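Local structure of putative ABC transporter, periplasmic binding protein, amino acid (Neisseria gonorrhoeae, 2YLN) at residues V165-Y175 with R203-E211. The protein probably serves as the periplasmic solute receptor of an amino acid ABC transporter, binding L-cystine and closing around it. The protein carries 1 engineered substitution. Residues are numbered along the deposited sequence; the frame is centred on the assembly and turned at random.
With CYS (cysteine), chain B; CYS (cysteine), chain C.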
ATOM      1  N   VAL A 165     -24.462   3.611   1.251  0.70 11.14           N
ATOM      2  CA  VAL A 165     -24.049   4.285   0.095  0.70  9.80           C
ATOM      3  C   VAL A 165     -23.109   3.409  -0.725  0.70  8.90           C
ATOM      4  O   VAL A 165     -22.260   2.713  -0.196  0.70  9.38           O
ATOM      5  CB  VAL A 165     -23.336   5.590   0.516  0.70 10.54           C
ATOM      6  CG1 VAL A 165     -22.707   6.282  -0.633  0.70 11.30           C
ATOM      7  CG2 VAL A 165     -24.295   6.548   1.269  0.70 11.61           C
ATOM      8  N   LYS A 166     -23.209   3.529  -2.048  0.50  9.94           N
ATOM      9  CA  LYS A 166     -22.299   2.803  -2.964  0.50  9.48           C
ATOM     10  C   LYS A 166     -20.908   3.320  -2.837  0.50  9.21           C
ATOM     11  O   LYS A 166     -20.618   4.461  -3.178  0.50  9.96           O
ATOM     12  CB  LYS A 166     -22.747   2.921  -4.403  0.50 11.05           C
ATOM     13  CG  LYS A 166     -24.051   2.127  -4.739  0.50 14.42           C
ATOM     14  CD  LYS A 166     -24.336   2.165  -6.258  0.50 17.35           C
ATOM     15  CE  LYS A 166     -25.804   1.737  -6.611  0.50 19.08           C
ATOM     16  NZ  LYS A 166     -26.806   2.462  -5.761  0.50 25.20           N
ATOM     17  N   THR A 167     -19.994   2.447  -2.388  0.65  8.43           N
ATOM     18  CA  THR A 167     -18.681   2.810  -2.021  0.65  8.03           C
ATOM     19  C   THR A 167     -17.770   1.841  -2.769  0.65  7.42           C
ATOM     20  O   THR A 167     -17.809   0.643  -2.519  0.65  8.02           O
ATOM     21  CB  THR A 167     -18.575   2.784  -0.532  0.65  9.01           C
ATOM     22  OG1 THR A 167     -19.517   3.691   0.113  0.65  6.81           O
ATOM     23  CG2 THR A 167     -17.152   2.988  -0.151  0.65 11.37           C
ATOM     24  N   ALA A 168     -17.022   2.381  -3.743  1.00  7.35           N
ATOM     25  CA  ALA A 168     -16.191   1.550  -4.628  1.00  6.04           C
ATOM     26  C   ALA A 168     -14.854   1.230  -3.944  1.00  5.86           C
ATOM     27  O   ALA A 168     -14.193   2.143  -3.533  1.00  7.72           O
ATOM     28  CB  ALA A 168     -15.998   2.219  -5.910  1.00  8.18           C
ATOM     29  N   GLN A 169     -14.550  -0.034  -3.782  1.00  6.00           N
ATOM     30  CA  GLN A 169     -13.328  -0.450  -3.108  1.00  5.74           C
ATOM     31  C   GLN A 169     -12.806  -1.757  -3.622  1.00  5.31           C
ATOM     32  O   GLN A 169     -13.588  -2.595  -4.103  1.00  6.35           O
ATOM     33  CB  GLN A 169     -13.580  -0.683  -1.601  1.00  6.05           C
ATOM     34  CG  GLN A 169     -14.239   0.438  -0.829  1.00  6.36           C
ATOM     35  CD  GLN A 169     -13.414   1.701  -0.549  1.00  5.37           C
ATOM     36  OE1 GLN A 169     -14.002   2.658  -0.053  1.00  6.11           O
ATOM     37  NE2 GLN A 169     -12.110   1.693  -0.830  1.00  5.48           N
ATOM     38  N   SER A 170     -11.519  -1.982  -3.477  0.80  5.14           N
ATOM     39  CA  SER A 170     -10.996  -3.302  -3.433  0.80  5.60           C
ATOM     40  C   SER A 170     -11.477  -3.974  -2.133  0.80  5.58           C
ATOM     41  O   SER A 170     -11.373  -3.401  -1.055  0.80  7.61           O
ATOM     42  CB  SER A 170      -9.481  -3.336  -3.560  0.80  6.48           C
ATOM     43  OG  SER A 170      -8.866  -2.635  -2.483  0.80  5.16           O
ATOM     44  N   LEU A 171     -12.097  -5.151  -2.228  1.00  6.68           N
ATOM     45  CA  LEU A 171     -12.852  -5.699  -1.101  1.00  7.41           C
ATOM     46  C   LEU A 171     -12.037  -6.030   0.120  1.00  7.55           C
ATOM     47  O   LEU A 171     -12.517  -5.942   1.246  1.00  9.55           O
ATOM     48  CB  LEU A 171     -13.648  -6.875  -1.493  1.00  9.07           C
ATOM     49  CG  LEU A 171     -14.686  -6.643  -2.556  1.00 12.19           C
ATOM     50  CD1 LEU A 171     -15.424  -7.994  -2.764  1.00 15.01           C
ATOM     51  CD2 LEU A 171     -15.591  -5.441  -2.245  1.00 15.55           C
ATOM     52  N   THR A 172     -10.806  -6.506  -0.095  1.00  6.43           N
ATOM     53  CA  THR A 172      -9.986  -7.035   0.994  1.00  6.83           C
ATOM     54  C   THR A 172      -8.981  -6.028   1.495  1.00  5.42           C
ATOM     55  O   THR A 172      -8.228  -6.335   2.418  1.00  7.40           O
ATOM     56  CB  THR A 172      -9.203  -8.303   0.543  1.00  7.63           C
ATOM     57  OG1 THR A 172      -8.179  -7.898  -0.366  1.00  8.18           O
ATOM     58  CG2 THR A 172     -10.142  -9.359  -0.060  1.00  9.94           C
ATOM     59  N   SER A 173      -8.936  -4.830   0.922  1.00  5.39           N
ATOM     60  CA  SER A 173      -8.034  -3.802   1.449  1.00  5.27           C
ATOM     61  C   SER A 173      -8.501  -3.355   2.792  1.00  5.68           C
ATOM     62  O   SER A 173      -9.675  -3.501   3.159  1.00  6.07           O
ATOM     63  CB  SER A 173      -7.910  -2.630   0.449  1.00  5.10           C
ATOM     64  OG  SER A 173      -9.149  -1.996   0.299  1.00  5.64           O
ATOM     65  N   ASN A 174      -7.649  -2.687   3.546  1.00  5.32           N
ATOM     66  CA  ASN A 174      -8.100  -2.041   4.727  1.00  5.93           C
ATOM     67  C   ASN A 174      -9.231  -1.083   4.478  1.00  5.64           C
ATOM     68  O   ASN A 174     -10.155  -0.929   5.294  1.00  6.12           O
ATOM     69  CB  ASN A 174      -6.963  -1.408   5.543  1.00  6.48           C
ATOM     70  CG  ASN A 174      -6.296  -0.234   4.871  1.00  6.03           C
ATOM     71  OD1 ASN A 174      -5.805  -0.314   3.753  1.00  6.44           O
ATOM     72  ND2 ASN A 174      -6.335   0.889   5.574  1.00  9.70           N
ATOM     73  N   TYR A 175      -9.207  -0.399   3.319  1.00  4.88           N
ATOM     74  CA  TYR A 175     -10.260   0.534   2.944  1.00  4.81           C
ATOM     75  C   TYR A 175     -11.573  -0.200   2.701  1.00  4.98           C
ATOM     76  O   TYR A 175     -12.636   0.245   3.155  1.00  5.69           O
ATOM     77  CB  TYR A 175      -9.821   1.321   1.718  1.00  5.26           C
ATOM     78  CG  TYR A 175      -8.470   1.959   1.835  1.00  4.51           C
ATOM     79  CD1 TYR A 175      -8.236   2.873   2.864  1.00  5.28           C
ATOM     80  CD2 TYR A 175      -7.450   1.635   1.011  1.00  4.97           C
ATOM     81  CE1 TYR A 175      -6.963   3.414   3.039  1.00  5.82           C
ATOM     82  CE2 TYR A 175      -6.197   2.173   1.170  1.00  5.56           C
ATOM     83  CZ  TYR A 175      -5.926   3.007   2.221  1.00  4.87           C
ATOM     84  OH  TYR A 175      -4.713   3.557   2.438  1.00  5.84           O
ATOM     85  N   ARG A 203     -21.526   6.429 -10.832  1.00 10.77           N
ATOM     86  CA  ARG A 203     -21.804   5.008 -10.687  1.00 11.59           C
ATOM     87  C   ARG A 203     -21.512   4.501  -9.280  1.00 11.32           C
ATOM     88  O   ARG A 203     -21.857   3.370  -8.949  1.00 13.34           O
ATOM     89  CB  ARG A 203     -21.064   4.183 -11.752  1.00 11.64           C
ATOM     90  CG  ARG A 203     -21.486   4.575 -13.209  1.00 14.10           C
ATOM     91  CD  ARG A 203     -21.032   3.585 -14.200  1.00 18.33           C
ATOM     92  NE  ARG A 203     -19.666   3.590 -14.362  1.00 18.15           N
ATOM     93  CZ  ARG A 203     -18.913   2.480 -14.506  1.00 20.98           C
ATOM     94  NH1 ARG A 203     -19.305   1.283 -14.152  1.00 25.97           N
ATOM     95  NH2 ARG A 203     -17.654   2.623 -14.787  1.00 17.30           N
ATOM     96  N   ALA A 204     -20.784   5.244  -8.494  1.00  9.34           N
ATOM     97  CA  ALA A 204     -20.642   5.061  -7.064  1.00  9.01           C
ATOM     98  C   ALA A 204     -20.575   6.414  -6.410  1.00  8.78           C
ATOM     99  O   ALA A 204     -20.358   7.417  -7.131  1.00  9.78           O
ATOM    100  CB  ALA A 204     -19.395   4.276  -6.746  1.00  8.92           C
ATOM    101  N   ASP A 205     -20.703   6.533  -5.108  0.70  8.78           N
ATOM    102  CA  ASP A 205     -20.741   7.883  -4.506  0.70  8.90           C
ATOM    103  C   ASP A 205     -19.527   8.207  -3.643  0.70  7.37           C
ATOM    104  O   ASP A 205     -19.308   9.375  -3.356  0.70  7.98           O
ATOM    105  CB  ASP A 205     -22.018   8.039  -3.666  0.70 10.66           C
ATOM    106  CG  ASP A 205     -23.278   8.038  -4.499  0.70 13.62           C
ATOM    107  OD1 ASP A 205     -23.192   8.487  -5.658  0.70 18.44           O
ATOM    108  OD2 ASP A 205     -24.331   7.683  -3.964  0.70 19.87           O
ATOM    109  N   ALA A 206     -18.770   7.189  -3.210  1.00  7.21           N
ATOM    110  CA  ALA A 206     -17.676   7.432  -2.290  1.00  6.90           C
ATOM    111  C   ALA A 206     -16.628   6.382  -2.419  1.00  6.08           C
ATOM    112  O   ALA A 206     -16.864   5.293  -2.890  1.00  6.42           O
ATOM    113  CB  ALA A 206     -18.173   7.504  -0.853  1.00  8.52           C
ATOM    114  N   THR A 207     -15.440   6.704  -1.881  1.00  5.52           N
ATOM    115  CA  THR A 207     -14.393   5.737  -1.680  1.00  5.46           C
ATOM    116  C   THR A 207     -13.457   6.201  -0.576  1.00  4.69           C
ATOM    117  O   THR A 207     -13.161   7.378  -0.476  1.00  5.37           O
ATOM    118  CB  THR A 207     -13.604   5.406  -2.963  1.00  5.71           C
ATOM    119  OG1 THR A 207     -12.809   4.243  -2.743  1.00  6.13           O
ATOM    120  CG2 THR A 207     -12.683   6.542  -3.403  1.00  6.49           C
ATOM    121  N   LEU A 208     -12.934   5.247   0.172  1.00  5.10           N
ATOM    122  CA  LEU A 208     -11.833   5.452   1.106  1.00  4.56           C
ATOM    123  C   LEU A 208     -10.543   5.041   0.456  1.00  4.87           C
ATOM    124  O   LEU A 208     -10.462   3.982  -0.190  1.00  4.97           O
ATOM    125  CB  LEU A 208     -12.043   4.582   2.347  1.00  5.36           C
ATOM    126  CG  LEU A 208     -13.158   4.997   3.299  1.00  6.35           C
ATOM    127  CD1 LEU A 208     -13.475   3.830   4.214  1.00  9.60           C
ATOM    128  CD2 LEU A 208     -12.683   6.236   4.107  1.00  8.97           C
ATOM    129  N   ASN A 209      -9.471   5.838   0.579  1.00  4.27           N
ATOM    130  CA  ASN A 209      -8.177   5.389   0.137  1.00  4.17           C
ATOM    131  C   ASN A 209      -7.127   6.245   0.837  1.00  4.54           C
ATOM    132  O   ASN A 209      -7.413   6.988   1.762  1.00  5.81           O
ATOM    133  CB  ASN A 209      -8.080   5.389  -1.377  1.00  4.50           C
ATOM    134  CG  ASN A 209      -7.143   4.333  -1.917  1.00  4.47           C
ATOM    135  OD1 ASN A 209      -5.903   4.409  -1.773  1.00  5.11           O
ATOM    136  ND2 ASN A 209      -7.719   3.307  -2.546  1.00  5.37           N
ATOM    137  N   ASP A 210      -5.883   6.100   0.423  1.00  4.15           N
ATOM    138  CA  ASP A 210      -4.786   6.791   1.011  1.00  4.48           C
ATOM    139  C   ASP A 210      -4.722   8.249   0.608  1.00  4.02           C
ATOM    140  O   ASP A 210      -4.859   8.574  -0.566  1.00  4.65           O
ATOM    141  CB  ASP A 210      -3.474   6.074   0.540  1.00  4.46           C
ATOM    142  CG  ASP A 210      -2.269   6.801   1.107  1.00  5.38           C
ATOM    143  OD1 ASP A 210      -1.960   6.555   2.302  1.00  5.84           O
ATOM    144  OD2 ASP A 210      -1.672   7.613   0.372  1.00  5.76           O
ATOM    145  N   GLU A 211      -4.401   9.117   1.561  0.70  4.92           N
ATOM    146  CA  GLU A 211      -4.320  10.551   1.283  0.70  5.63           C
ATOM    147  C   GLU A 211      -3.376  10.893   0.153  0.70  5.21           C
ATOM    148  O   GLU A 211      -3.649  11.742  -0.703  0.70  5.46           O
ATOM    149  CB  GLU A 211      -3.916  11.312   2.539  0.70  6.71           C
ATOM    150  CG  GLU A 211      -3.894  12.808   2.321  0.70  8.90           C
ATOM    151  CD  GLU A 211      -3.010  13.588   3.286  0.70 10.01           C
ATOM    152  OE1 GLU A 211      -2.057  13.004   3.862  0.70 15.94           O
ATOM    153  OE2 GLU A 211      -3.234  14.750   3.486  0.70 16.39           O
TER
HETATM  154  N   CYS B 500      -3.274  -0.124   2.342  1.00  4.96           N
HETATM  155  CA  CYS B 500      -3.904  -1.304   1.715  1.00  4.46           C
HETATM  156  C   CYS B 500      -4.091  -2.428   2.734  1.00  4.33           C
HETATM  157  O   CYS B 500      -3.258  -2.478   3.665  1.00  5.19           O
HETATM  158  CB  CYS B 500      -3.050  -1.829   0.556  1.00  5.06           C
HETATM  159  SG  CYS B 500      -2.842  -0.656  -0.781  1.00  5.16           S
HETATM  160  OXT CYS B 500      -5.023  -3.235   2.546  1.00  4.76           O
HETATM  161  N   CYS C 600      -4.338  -0.034  -4.498  0.80  4.38           N
HETATM  162  CA  CYS C 600      -5.490  -0.840  -4.027  0.80  3.93           C
HETATM  163  C   CYS C 600      -6.675   0.117  -3.811  0.80  5.08           C
HETATM  164  O   CYS C 600      -6.499   1.331  -4.091  0.80  4.72           O
HETATM  165  CB  CYS C 600      -5.145  -1.536  -2.738  0.80  4.87           C
HETATM  166  SG  CYS C 600      -4.832  -0.324  -1.381  0.80  5.50           S
HETATM  167  OXT CYS C 600      -7.692  -0.400  -3.392  0.80  7.44           O
HETATM  168  O   HOH W   1     -25.324   5.185  -3.150  0.70 20.47           O
HETATM  169  O   HOH W   2      -3.732   5.347   4.235  1.00 10.69           O
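Strand 166-169 and strand 206-210 run the same way at 37° to each other, bridged as a parallel pair only at Thr167 and Ala206, where Ala168 N donates to Ala206 O and Lys166 O accepts from both Asp205 N and Ala206 N. Alanines suit the face where the strands come close: Ala168 CB rests 4.1 Å from Ala204 CB. Beyond the bridge the strands diverge, and side chains take over the bonding. Thr207 has its hydroxyl anti to the backbone N (chi1 -167°), which carries OG1 to 2.6 Å from Ala168 O. Gln169, its chain bent at chi2 (-72°), lays its amide alongside the backbone of Leu208, much as a neighbouring strand would: Leu208 N reaches a lone pair of Gln169 OE1 at 2.8 Å in a straight bond, and Gln169 NE2 gives an equally straight one to Leu208 O at 2.9 Å. An amide, donor and acceptor at once, satisfies both buried backbone groups. In the two-lobed fold of family 3 solute-binding proteins, the two strands belong to the core of one lobe, and here their C-terminal ends lead to the ligand cleft. There one face of the Tyr175 ring covers Asn209 CA, 3.6 Å from the centroid and nearly on the normal, a CH-pi contact; the SG of one bound cysteine meets the ring edge. Asn209 ND2 donates to that cysteine's carboxylate O at 2.8 Å, while Asn209 OD1 accepts from Asp210 N and is hydrogen-bonded to Tyr67 OH, which should hold the amide's rotation. A water links Tyr175 OH to Asp210 OD1, also hydrogen-bonded to Ser144 OG; Asp210 OD2 N-caps helix 211-220.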